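Local atomic coordinates of PHD-type domain-containing protein (Chaetomium thermophilum, PDB entry 6VHF), a protein that joins the histone H3K4 methyltransferase complex COMPASS as its Cfp1 subunit, represented here by the zinc-binding domain that interacts with RbBP5. Residues A[15-20]-A[158-163]; A[29-34]-A[147-152]. All coordinates share one frame; numbering follows the deposited sequence.

Overall arrangement
From the N terminus, helix 4-46 carries 15-20 and then 29-34. The chain next supplies the zinc ligand Cys57, forms helix 64-77, and, after an unmodelled stretch, supplies Cys130, Cys135 and His138 before entering helix 141-177. This last helix runs back antiparallel to the first, so 147-152 meets 29-34 in contact 2 before 158-163 meets 15-20 in contact 1. The loop closed by contact 2 therefore lies wholly within that of contact 1, and both enclose all four zinc ligands. With centres 19 Å apart, the two contacts join the same pair of long helices, contact 2 buried near the centre of the molecule, contact 1 a surface contact farther from it.

Contact 1 (A[15-20]-A[158-163])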
ATOM      1  N   GLU A  15     -18.179   7.210   0.081  1.00 39.09           N
ATOM      2  CA  GLU A  15     -17.323   7.153   1.260  1.00 45.72           C
ATOM      3  C   GLU A  15     -16.267   6.066   1.122  1.00 39.74           C
ATOM      4  O   GLU A  15     -15.148   6.232   1.605  1.00 41.36           O
ATOM      5  CB  GLU A  15     -18.170   6.921   2.509  1.00 40.91           C
ATOM      6  CG  GLU A  15     -18.947   8.157   2.922  1.00 49.98           C
ATOM      7  CD  GLU A  15     -19.992   7.883   3.985  1.00 56.49           C
ATOM      8  OE1 GLU A  15     -20.316   6.695   4.201  1.00 50.16           O
ATOM      9  OE2 GLU A  15     -20.470   8.857   4.612  1.00 64.09           O
ATOM     10  N   THR A  16     -16.620   4.946   0.488  1.00 38.75           N
ATOM     11  CA  THR A  16     -15.660   3.881   0.227  1.00 38.42           C
ATOM     12  C   THR A  16     -14.572   4.342  -0.737  1.00 42.19           C
ATOM     13  O   THR A  16     -13.382   4.079  -0.517  1.00 41.50           O
ATOM     14  CB  THR A  16     -16.392   2.669  -0.331  1.00 40.45           C
ATOM     15  OG1 THR A  16     -17.334   2.218   0.644  1.00 44.90           O
ATOM     16  CG2 THR A  16     -15.433   1.545  -0.622  1.00 39.75           C
ATOM     17  N   ARG A  17     -14.960   5.011  -1.825  1.00 39.12           N
ATOM     18  CA  ARG A  17     -13.967   5.617  -2.700  1.00 39.98           C
ATOM     19  C   ARG A  17     -13.008   6.492  -1.900  1.00 41.26           C
ATOM     20  O   ARG A  17     -11.786   6.460  -2.113  1.00 36.31           O
ATOM     21  CB  ARG A  17     -14.665   6.424  -3.797  1.00 34.60           C
ATOM     22  CG  ARG A  17     -15.235   5.543  -4.891  1.00 36.12           C
ATOM     23  CD  ARG A  17     -15.607   6.384  -6.085  1.00 36.42           C
ATOM     24  NE  ARG A  17     -16.809   7.180  -5.851  1.00 37.51           N
ATOM     25  CZ  ARG A  17     -16.848   8.508  -5.846  1.00 38.16           C
ATOM     26  NH1 ARG A  17     -15.745   9.199  -6.065  1.00 32.33           N
ATOM     27  NH2 ARG A  17     -18.006   9.140  -5.662  1.00 40.90           N
ATOM     28  N   SER A  18     -13.554   7.256  -0.955  1.00 38.37           N
ATOM     29  CA  SER A  18     -12.743   8.114  -0.110  1.00 38.98           C
ATOM     30  C   SER A  18     -11.702   7.298   0.647  1.00 42.71           C
ATOM     31  O   SER A  18     -10.509   7.631   0.639  1.00 39.28           O
ATOM     32  CB  SER A  18     -13.658   8.856   0.856  1.00 37.85           C
ATOM     33  OG  SER A  18     -13.134  10.123   1.165  1.00 50.85           O
ATOM     34  N   LYS A  19     -12.137   6.200   1.292  1.00 38.72           N
ATOM     35  CA  LYS A  19     -11.200   5.351   2.036  1.00 42.96           C
ATOM     36  C   LYS A  19     -10.165   4.735   1.104  1.00 42.17           C
ATOM     37  O   LYS A  19      -8.980   4.624   1.462  1.00 42.62           O
ATOM     38  CB  LYS A  19     -11.938   4.231   2.793  1.00 42.49           C
ATOM     39  CG  LYS A  19     -13.132   4.666   3.686  1.00 51.47           C
ATOM     40  CD  LYS A  19     -13.463   3.607   4.789  1.00 64.89           C
ATOM     41  CE  LYS A  19     -14.941   3.655   5.249  1.00 70.06           C
ATOM     42  NZ  LYS A  19     -15.434   2.357   5.828  1.00 83.03           N
ATOM     43  N   LEU A  20     -10.595   4.320  -0.092  1.00 36.11           N
ATOM     44  CA  LEU A  20      -9.669   3.700  -1.031  1.00 39.27           C
ATOM     45  C   LEU A  20      -8.610   4.691  -1.484  1.00 38.92           C
ATOM     46  O   LEU A  20      -7.446   4.315  -1.640  1.00 35.17           O
ATOM     47  CB  LEU A  20     -10.423   3.135  -2.234  1.00 38.23           C
ATOM     48  CG  LEU A  20     -11.374   1.963  -1.946  1.00 44.33           C
ATOM     49  CD1 LEU A  20     -12.315   1.725  -3.133  1.00 42.21           C
ATOM     50  CD2 LEU A  20     -10.572   0.708  -1.637  1.00 43.27           C
ATOM     51  N   LEU A 158      -8.552   0.063  -9.314  1.00 37.23           N
ATOM     52  CA  LEU A 158      -9.580  -0.753  -9.956  1.00 40.95           C
ATOM     53  C   LEU A 158     -10.867  -0.762  -9.134  1.00 42.85           C
ATOM     54  O   LEU A 158     -11.962  -0.552  -9.672  1.00 42.85           O
ATOM     55  CB  LEU A 158      -9.062  -2.175 -10.139  1.00 41.13           C
ATOM     56  CG  LEU A 158      -9.910  -3.227 -10.855  1.00 44.46           C
ATOM     57  CD1 LEU A 158      -8.959  -4.176 -11.569  1.00 40.33           C
ATOM     58  CD2 LEU A 158     -10.821  -4.000  -9.884  1.00 45.26           C
ATOM     59  N   GLN A 159     -10.750  -1.011  -7.825  1.00 40.68           N
ATOM     60  CA  GLN A 159     -11.914  -0.969  -6.943  1.00 45.45           C
ATOM     61  C   GLN A 159     -12.645   0.368  -7.036  1.00 43.72           C
ATOM     62  O   GLN A 159     -13.876   0.402  -7.080  1.00 35.08           O
ATOM     63  CB  GLN A 159     -11.496  -1.241  -5.499  1.00 44.66           C
ATOM     64  CG  GLN A 159     -10.946  -2.645  -5.264  1.00 52.90           C
ATOM     65  CD  GLN A 159     -12.034  -3.722  -5.279  1.00 59.81           C
ATOM     66  OE1 GLN A 159     -12.628  -4.037  -4.244  1.00 62.47           O
ATOM     67  NE2 GLN A 159     -12.290  -4.294  -6.454  1.00 54.61           N
ATOM     68  N   ILE A 160     -11.911   1.484  -7.074  1.00 38.60           N
ATOM     69  CA  ILE A 160     -12.596   2.768  -7.199  1.00 42.26           C
ATOM     70  C   ILE A 160     -13.413   2.806  -8.487  1.00 43.82           C
ATOM     71  O   ILE A 160     -14.573   3.248  -8.495  1.00 40.56           O
ATOM     72  CB  ILE A 160     -11.593   3.934  -7.119  1.00 35.78           C
ATOM     73  CG1 ILE A 160     -11.193   4.212  -5.667  1.00 40.29           C
ATOM     74  CG2 ILE A 160     -12.171   5.195  -7.760  1.00 35.39           C
ATOM     75  CD1 ILE A 160      -9.856   5.055  -5.524  1.00 33.66           C
ATOM     76  N   ARG A 161     -12.837   2.314  -9.589  1.00 41.89           N
ATOM     77  CA  ARG A 161     -13.550   2.344 -10.863  1.00 43.57           C
ATOM     78  C   ARG A 161     -14.794   1.467 -10.828  1.00 43.44           C
ATOM     79  O   ARG A 161     -15.828   1.829 -11.400  1.00 40.65           O
ATOM     80  CB  ARG A 161     -12.633   1.903 -12.000  1.00 41.76           C
ATOM     81  CG  ARG A 161     -11.547   2.911 -12.342  1.00 41.58           C
ATOM     82  CD  ARG A 161     -10.925   2.561 -13.697  1.00 43.49           C
ATOM     83  NE  ARG A 161     -10.183   1.306 -13.638  1.00 45.17           N
ATOM     84  CZ  ARG A 161      -8.935   1.237 -13.179  1.00 44.23           C
ATOM     85  NH1 ARG A 161      -8.358   2.348 -12.752  1.00 40.51           N
ATOM     86  NH2 ARG A 161      -8.278   0.073 -13.131  1.00 40.30           N
ATOM     87  N   GLU A 162     -14.714   0.301 -10.187  1.00 42.07           N
ATOM     88  CA  GLU A 162     -15.906  -0.522 -10.079  1.00 40.67           C
ATOM     89  C   GLU A 162     -16.986   0.208  -9.299  1.00 42.00           C
ATOM     90  O   GLU A 162     -18.170   0.152  -9.664  1.00 44.08           O
ATOM     91  CB  GLU A 162     -15.574  -1.868  -9.438  1.00 40.39           C
ATOM     92  CG  GLU A 162     -14.735  -2.783 -10.334  1.00 47.99           C
ATOM     93  CD  GLU A 162     -14.435  -4.133  -9.698  1.00 49.00           C
ATOM     94  OE1 GLU A 162     -14.325  -5.144 -10.437  1.00 46.72           O
ATOM     95  OE2 GLU A 162     -14.306  -4.176  -8.455  1.00 52.48           O
ATOM     96  N   LEU A 163     -16.595   0.933  -8.245  1.00 38.25           N
ATOM     97  CA  LEU A 163     -17.577   1.690  -7.470  1.00 39.68           C
ATOM     98  C   LEU A 163     -18.180   2.831  -8.279  1.00 43.46           C
ATOM     99  O   LEU A 163     -19.386   3.099  -8.174  1.00 43.52           O
ATOM    100  CB  LEU A 163     -16.955   2.214  -6.182  1.00 36.93           C
ATOM    101  CG  LEU A 163     -16.527   1.095  -5.238  1.00 42.92           C
ATOM    102  CD1 LEU A 163     -15.695   1.657  -4.131  1.00 44.75           C
ATOM    103  CD2 LEU A 163     -17.733   0.360  -4.691  1.00 34.95           C
TER
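Leu20 and Leu163 meet tip to tip, CD1 of Leu20 lying 3.5 Å from CD1 of Leu163. The same Leu163 methyl also receives the methyl of Thr16, with Thr16 CG2 at 3.5 Å from Leu163 CD1, the two side chains crossing at about a right angle. Thr16 can offer a methyl here because CG2 stands anti to its backbone N (chi1 -61°), while OG1 turns back to the carbonyl of Ala12 in its own helix. Leu20 also packs on Ile160, the two side chains sliding past each other in opposite directions, with Leu20 CB at 3.7 Å from Ile160 CG1. Leu20 is the buried member, and Leu76 of helix 64-77 covers it further.

The packing slackens toward Arg17. Against 158-163 it is the methylenes of Arg17 that touch: CD comes to 4.0 Å from Ile160 CG2, and CG passes Leu163 CB at the same distance. Beyond CD the chain bends at chi3 (-73°), and NE forms a salt bridge with Glu167 at this partly exposed margin. Arginine suits the place, having methylenes for the apolar side and a charge for the outer one. An alanine in place of Ile160 would probably leave a gap beside Leu20 CB and CD1 and let the methylenes of Arg17 move more freely.

No hydrogen bond links the segments, whose axes lie 9.6 Å apart, so the contact is apolar packing between antiparallel helices, made by leucine and isoleucine branches, the Thr16 methyl and the Arg17 methylenes, with the neighbouring salt bridge as a polar tie.

Contact 2 (A[29-34]-A[147-152]); sequences QMLQLI and KTVRHD
Met30 and Ile34, which both touch Val149, are joined by the short helical bond from Ile34 N to Met30 O (2.8 Å). This bond lies within helix 4-46 itself; it belongs to the helical turn that puts both CB atoms on the side toward 147-152, where Val149 comes up to meet them. Val149 is buried and its two methyls divide the work. CG1, anti to the backbone N (chi1 176°), comes within 3.6 Å of Leu31 CG and lies more loosely, at 4.2 Å, from Met30 CB. CG2 reaches tip to tip toward Ile34, where CD1 is 4.2 Å from it. A short, branched residue suits this place, since it presents one methyl to Leu31 and Met30 and the other to Ile34, without a long chain to fold away.

Leu31 carries most of the other surface. It slides past Val149 in the opposite direction, its CD2 lying 3.9 Å from Val149 CB. At the exposed margin the Leu31 and Arg150 side chains cross at about a right angle, Leu31 CD1 4.1 Å from Arg150 CG. The chain of Met30 bends at chi2 and chi3, and its end leads away from 147-152. Ile34 also touches Leu63, and its side chain is about 13 Å from the bound zinc ion.

Val149 is thus the point that Leu31, Met30 and Ile34 share, and Val66 of helix 64-77, packing on both Met30 and Val149, completes an apolar core to which three helices contribute.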
ATOM      1  N   GLN A  29       3.305   6.447   0.230  1.00 41.42           N
ATOM      2  CA  GLN A  29       4.247   6.687   1.312  1.00 42.95           C
ATOM      3  C   GLN A  29       5.012   5.431   1.689  1.00 45.15           C
ATOM      4  O   GLN A  29       6.174   5.525   2.102  1.00 43.41           O
ATOM      5  CB  GLN A  29       3.524   7.221   2.539  1.00 45.23           C
ATOM      6  CG  GLN A  29       3.038   8.630   2.364  1.00 51.46           C
ATOM      7  CD  GLN A  29       2.181   9.073   3.516  1.00 59.59           C
ATOM      8  OE1 GLN A  29       1.136   9.680   3.320  1.00 58.59           O
ATOM      9  NE2 GLN A  29       2.616   8.759   4.738  1.00 69.89           N
ATOM     10  N   MET A  30       4.389   4.254   1.574  1.00 42.33           N
ATOM     11  CA  MET A  30       5.171   3.033   1.723  1.00 43.82           C
ATOM     12  C   MET A  30       6.248   2.953   0.644  1.00 44.93           C
ATOM     13  O   MET A  30       7.380   2.526   0.913  1.00 45.43           O
ATOM     14  CB  MET A  30       4.259   1.808   1.690  1.00 43.70           C
ATOM     15  CG  MET A  30       3.249   1.738   2.850  1.00 43.67           C
ATOM     16  SD  MET A  30       4.043   1.623   4.491  1.00 57.17           S
ATOM     17  CE  MET A  30       4.203   3.337   5.009  1.00 38.63           C
ATOM     18  N   LEU A  31       5.937   3.404  -0.573  1.00 38.30           N
ATOM     19  CA  LEU A  31       6.967   3.416  -1.601  1.00 41.48           C
ATOM     20  C   LEU A  31       8.106   4.356  -1.223  1.00 41.74           C
ATOM     21  O   LEU A  31       9.273   4.036  -1.455  1.00 44.07           O
ATOM     22  CB  LEU A  31       6.383   3.775  -2.961  1.00 37.24           C
ATOM     23  CG  LEU A  31       5.466   2.670  -3.504  1.00 43.84           C
ATOM     24  CD1 LEU A  31       4.621   3.134  -4.699  1.00 40.65           C
ATOM     25  CD2 LEU A  31       6.266   1.426  -3.852  1.00 46.63           C
ATOM     26  N   GLN A  32       7.804   5.496  -0.603  1.00 40.06           N
ATOM     27  CA  GLN A  32       8.897   6.359  -0.157  1.00 43.61           C
ATOM     28  C   GLN A  32       9.707   5.691   0.942  1.00 45.67           C
ATOM     29  O   GLN A  32      10.947   5.752   0.935  1.00 47.38           O
ATOM     30  CB  GLN A  32       8.371   7.698   0.342  1.00 43.39           C
ATOM     31  CG  GLN A  32       7.555   8.491  -0.660  1.00 46.68           C
ATOM     32  CD  GLN A  32       7.275   9.886  -0.145  1.00 48.12           C
ATOM     33  OE1 GLN A  32       6.268  10.123   0.513  1.00 45.56           O
ATOM     34  NE2 GLN A  32       8.185  10.810  -0.413  1.00 50.66           N
ATOM     35  N   LEU A  33       9.025   5.064   1.901  1.00 41.57           N
ATOM     36  CA  LEU A  33       9.723   4.342   2.960  1.00 44.84           C
ATOM     37  C   LEU A  33      10.666   3.296   2.378  1.00 44.22           C
ATOM     38  O   LEU A  33      11.827   3.189   2.788  1.00 40.76           O
ATOM     39  CB  LEU A  33       8.702   3.689   3.888  1.00 45.23           C
ATOM     40  CG  LEU A  33       9.234   2.807   5.010  1.00 50.94           C
ATOM     41  CD1 LEU A  33      10.074   3.634   5.978  1.00 48.74           C
ATOM     42  CD2 LEU A  33       8.075   2.103   5.736  1.00 50.55           C
ATOM     43  N   ILE A  34      10.183   2.519   1.407  1.00 43.37           N
ATOM     44  CA  ILE A  34      11.030   1.528   0.753  1.00 39.85           C
ATOM     45  C   ILE A  34      12.212   2.207   0.072  1.00 42.45           C
ATOM     46  O   ILE A  34      13.357   1.747   0.170  1.00 39.64           O
ATOM     47  CB  ILE A  34      10.208   0.704  -0.246  1.00 38.95           C
ATOM     48  CG1 ILE A  34       9.093  -0.061   0.471  1.00 43.85           C
ATOM     49  CG2 ILE A  34      11.098  -0.268  -0.986  1.00 44.87           C
ATOM     50  CD1 ILE A  34       8.079  -0.664  -0.510  1.00 42.74           C
ATOM     51  N   LYS A 147       7.018  -4.233  -5.578  1.00 48.14           N
ATOM     52  CA  LYS A 147       6.038  -4.882  -6.441  1.00 47.79           C
ATOM     53  C   LYS A 147       4.697  -5.047  -5.736  1.00 51.45           C
ATOM     54  O   LYS A 147       3.638  -4.820  -6.338  1.00 44.63           O
ATOM     55  CB  LYS A 147       6.589  -6.236  -6.901  1.00 53.80           C
ATOM     56  CG  LYS A 147       5.638  -7.099  -7.715  1.00 53.71           C
ATOM     57  CD  LYS A 147       6.320  -8.354  -8.276  1.00 59.19           C
ATOM     58  CE  LYS A 147       5.486  -9.612  -8.000  1.00 70.50           C
ATOM     59  NZ  LYS A 147       4.003  -9.373  -8.154  1.00 67.57           N
ATOM     60  N   THR A 148       4.714  -5.432  -4.457  1.00 45.87           N
ATOM     61  CA  THR A 148       3.455  -5.565  -3.731  1.00 50.40           C
ATOM     62  C   THR A 148       2.713  -4.236  -3.664  1.00 50.01           C
ATOM     63  O   THR A 148       1.513  -4.166  -3.961  1.00 50.88           O
ATOM     64  CB  THR A 148       3.703  -6.076  -2.319  1.00 50.39           C
ATOM     65  OG1 THR A 148       4.463  -7.285  -2.379  1.00 52.57           O
ATOM     66  CG2 THR A 148       2.371  -6.337  -1.633  1.00 47.25           C
ATOM     67  N   VAL A 149       3.416  -3.169  -3.260  1.00 45.82           N
ATOM     68  CA  VAL A 149       2.752  -1.899  -2.993  1.00 48.81           C
ATOM     69  C   VAL A 149       2.245  -1.284  -4.290  1.00 47.85           C
ATOM     70  O   VAL A 149       1.089  -0.855  -4.373  1.00 44.72           O
ATOM     71  CB  VAL A 149       3.687  -0.946  -2.227  1.00 43.46           C
ATOM     72  CG1 VAL A 149       3.017   0.402  -2.037  1.00 44.70           C
ATOM     73  CG2 VAL A 149       4.029  -1.546  -0.865  1.00 40.66           C
ATOM     74  N   ARG A 150       3.083  -1.258  -5.330  1.00 46.11           N
ATOM     75  CA  ARG A 150       2.592  -0.820  -6.633  1.00 49.78           C
ATOM     76  C   ARG A 150       1.401  -1.657  -7.087  1.00 46.07           C
ATOM     77  O   ARG A 150       0.490  -1.146  -7.749  1.00 40.27           O
ATOM     78  CB  ARG A 150       3.704  -0.873  -7.679  1.00 46.08           C
ATOM     79  CG  ARG A 150       4.694   0.268  -7.560  1.00 53.09           C
ATOM     80  CD  ARG A 150       5.780   0.199  -8.618  1.00 53.22           C
ATOM     81  NE  ARG A 150       5.241   0.269  -9.974  1.00 65.33           N
ATOM     82  CZ  ARG A 150       4.956   1.408 -10.602  1.00 70.43           C
ATOM     83  NH1 ARG A 150       5.155   2.564  -9.984  1.00 68.43           N
ATOM     84  NH2 ARG A 150       4.466   1.396 -11.839  1.00 68.07           N
ATOM     85  N   HIS A 151       1.396  -2.954  -6.759  1.00 43.98           N
ATOM     86  CA  HIS A 151       0.279  -3.788  -7.177  1.00 45.58           C
ATOM     87  C   HIS A 151      -0.989  -3.394  -6.427  1.00 45.78           C
ATOM     88  O   HIS A 151      -2.075  -3.345  -7.014  1.00 41.91           O
ATOM     89  CB  HIS A 151       0.600  -5.273  -6.969  1.00 40.84           C
ATOM     90  CG  HIS A 151      -0.508  -6.192  -7.390  1.00 50.18           C
ATOM     91  ND1 HIS A 151      -0.858  -6.378  -8.714  1.00 48.80           N
ATOM     92  CD2 HIS A 151      -1.367  -6.952  -6.664  1.00 49.08           C
ATOM     93  CE1 HIS A 151      -1.870  -7.229  -8.784  1.00 46.98           C
ATOM     94  NE2 HIS A 151      -2.195  -7.592  -7.554  1.00 46.39           N
ATOM     95  N   ASP A 152      -0.854  -3.082  -5.133  1.00 43.57           N
ATOM     96  CA  ASP A 152      -2.001  -2.681  -4.335  1.00 44.10           C
ATOM     97  C   ASP A 152      -2.592  -1.367  -4.827  1.00 44.56           C
ATOM     98  O   ASP A 152      -3.825  -1.193  -4.816  1.00 36.99           O
ATOM     99  CB  ASP A 152      -1.603  -2.588  -2.864  1.00 44.32           C
ATOM    100  CG  ASP A 152      -1.295  -3.964  -2.245  1.00 53.90           C
ATOM    101  OD1 ASP A 152      -1.650  -5.005  -2.848  1.00 52.90           O
ATOM    102  OD2 ASP A 152      -0.702  -4.000  -1.142  1.00 54.01           O
TER